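Local coordinates for protein ferredoxin (Trichomonas vaginalis, PDB 1L5P) that carries electrons through a [2Fe-2S] cluster, linking pyruvate:ferredoxin oxidoreductase to hydrogenase in the hydrogenosome, at residues T21-L26 / D35-G40. Sequence-based numbering, arbitrary orientation.
Sequences TLFTVL and DDTCQG. With FES (Fe2/s2 (inorganic) cluster), chain D.
Thr37 is the first residue of the cluster-binding loop to meet the ring of Phe23: its OG1 lies 3.6 Å from Phe23 CZ, at a slant to the ring. A chi1 of 84°, which sets OG1 between the backbone N and the carbonyl carbon, brings the hydroxyl towards the ring. It is also hydrogen-bonded to Ala34 O and accepts from Gln39 N in an ST turn, although the position of that nitrogen is less certain. Cys38, within this turn, ligates the iron FE1 through SG at 2.3 Å, and Cys44 SG is the other cysteine ligand of that iron. The CB of Gln39 points away from the helix, and the contact is made by its backbone, with C 3.6 Å from Phe23 CE2. At Gly40 the chain passes over a face of the ring, with CA 4.1 Å from the ring centroid in a CH-pi contact; its positive phi (73°) suits glycine. The sulfide S2 lies over a ring face too, 3.6 Å from Phe23 CE1, making the phenyl group a nonpolar wall of the [2Fe-2S] pocket. Phe23 projects from helix 22-27, also touching Cys47 and Cys78, while Leu22 and Leu26 pack on strand 2-7 and Val25 on strand 10-15.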
loop_
_atom_site.group_PDB
_atom_site.type_symbol
_atom_site.label_atom_id
_atom_site.label_comp_id
_atom_site.label_asym_id
_atom_site.label_seq_id
_atom_site.Cartn_x
_atom_site.Cartn_y
_atom_site.Cartn_z
ATOM N N THR A 21 -0.293 2.462 8.196
ATOM C CA THR A 21 0.269 2.292 6.867
ATOM C C THR A 21 -0.605 1.321 6.103
ATOM O O THR A 21 -1.287 0.491 6.698
ATOM C CB THR A 21 1.688 1.720 6.893
ATOM O OG1 THR A 21 1.643 0.361 7.338
ATOM C CG2 THR A 21 2.574 2.537 7.808
ATOM N N LEU A 22 -0.578 1.436 4.784
ATOM C CA LEU A 22 -1.350 0.565 3.933
ATOM C C LEU A 22 -0.949 -0.876 4.216
ATOM O O LEU A 22 -1.778 -1.794 4.142
ATOM C CB LEU A 22 -1.073 0.897 2.475
ATOM C CG LEU A 22 -1.936 0.122 1.490
ATOM C CD1 LEU A 22 -3.394 0.520 1.673
ATOM C CD2 LEU A 22 -1.462 0.402 0.088
ATOM N N PHE A 23 0.330 -1.059 4.532
ATOM C CA PHE A 23 0.903 -2.372 4.833
ATOM C C PHE A 23 0.193 -2.973 6.033
ATOM O O PHE A 23 -0.238 -4.122 6.005
ATOM C CB PHE A 23 2.406 -2.238 5.145
ATOM C CG PHE A 23 3.073 -3.533 5.525
ATOM C CD1 PHE A 23 3.455 -4.453 4.549
ATOM C CD2 PHE A 23 3.334 -3.827 6.859
ATOM C CE1 PHE A 23 4.096 -5.654 4.906
ATOM C CE2 PHE A 23 3.971 -5.019 7.225
ATOM C CZ PHE A 23 4.353 -5.934 6.245
ATOM N N THR A 24 0.086 -2.184 7.093
ATOM C CA THR A 24 -0.576 -2.631 8.300
ATOM C C THR A 24 -2.001 -3.027 7.972
ATOM O O THR A 24 -2.442 -4.119 8.302
ATOM C CB THR A 24 -0.609 -1.520 9.333
ATOM O OG1 THR A 24 0.731 -1.126 9.632
ATOM C CG2 THR A 24 -1.299 -1.996 10.606
ATOM N N VAL A 25 -2.711 -2.118 7.318
ATOM C CA VAL A 25 -4.089 -2.333 6.923
ATOM C C VAL A 25 -4.237 -3.574 6.045
ATOM O O VAL A 25 -5.090 -4.424 6.297
ATOM C CB VAL A 25 -4.606 -1.094 6.167
ATOM C CG1 VAL A 25 -5.919 -1.405 5.461
ATOM C CG2 VAL A 25 -4.757 0.064 7.142
ATOM N N LEU A 26 -3.399 -3.675 5.021
ATOM C CA LEU A 26 -3.447 -4.801 4.098
ATOM C C LEU A 26 -3.088 -6.134 4.731
ATOM O O LEU A 26 -3.807 -7.122 4.568
ATOM C CB LEU A 26 -2.513 -4.556 2.912
ATOM C CG LEU A 26 -2.947 -3.490 1.906
ATOM C CD1 LEU A 26 -2.028 -3.543 0.688
ATOM C CD2 LEU A 26 -4.401 -3.723 1.505
ATOM N N ASP A 35 5.108 -12.059 5.956
ATOM C CA ASP A 35 6.121 -13.092 6.099
ATOM C C ASP A 35 7.349 -12.810 5.253
ATOM O O ASP A 35 7.225 -12.445 4.089
ATOM C CB ASP A 35 5.527 -14.429 5.671
ATOM C CG ASP A 35 6.121 -15.593 6.422
ATOM O OD1 ASP A 35 6.878 -16.377 5.808
ATOM O OD2 ASP A 35 5.828 -15.725 7.631
ATOM N N ASP A 36 8.533 -12.991 5.824
ATOM C CA ASP A 36 9.766 -12.767 5.076
ATOM C C ASP A 36 9.920 -11.317 4.615
ATOM O O ASP A 36 10.689 -11.020 3.704
ATOM C CB ASP A 36 9.812 -13.703 3.860
ATOM C CG ASP A 36 11.053 -14.587 3.847
ATOM O OD1 ASP A 36 11.036 -15.657 4.509
ATOM O OD2 ASP A 36 12.045 -14.211 3.176
ATOM N N THR A 37 9.184 -10.417 5.249
ATOM C CA THR A 37 9.249 -9.009 4.908
ATOM C C THR A 37 9.884 -8.286 6.075
ATOM O O THR A 37 9.938 -8.812 7.177
ATOM C CB THR A 37 7.837 -8.408 4.676
ATOM O OG1 THR A 37 7.260 -8.016 5.931
ATOM C CG2 THR A 37 6.935 -9.418 3.996
ATOM N N CYS A 38 10.355 -7.073 5.833
ATOM C CA CYS A 38 10.971 -6.290 6.890
ATOM C C CYS A 38 9.914 -5.746 7.849
ATOM O O CYS A 38 10.200 -4.879 8.681
ATOM C CB CYS A 38 11.767 -5.132 6.284
ATOM S SG CYS A 38 10.773 -3.789 5.611
ATOM N N GLN A 39 8.690 -6.255 7.724
ATOM C CA GLN A 39 7.583 -5.822 8.572
ATOM C C GLN A 39 7.274 -4.332 8.472
ATOM O O GLN A 39 7.077 -3.668 9.488
ATOM C CB GLN A 39 7.863 -6.155 10.035
ATOM C CG GLN A 39 8.302 -7.571 10.298
ATOM C CD GLN A 39 8.777 -7.740 11.728
ATOM O OE1 GLN A 39 8.228 -7.137 12.657
ATOM N NE2 GLN A 39 9.810 -8.555 11.917
ATOM N N GLY A 40 7.226 -3.814 7.249
ATOM C CA GLY A 40 6.924 -2.406 7.041
ATOM C C GLY A 40 8.039 -1.444 7.412
ATOM O O GLY A 40 7.788 -0.356 7.916
HETATM FE FE1 FES D . 9.609 -4.404 3.666
HETATM FE FE2 FES D . 7.537 -2.788 2.949
HETATM S S1 FES D . 9.637 -2.710 2.186
HETATM S S2 FES D . 7.488 -4.489 4.436
#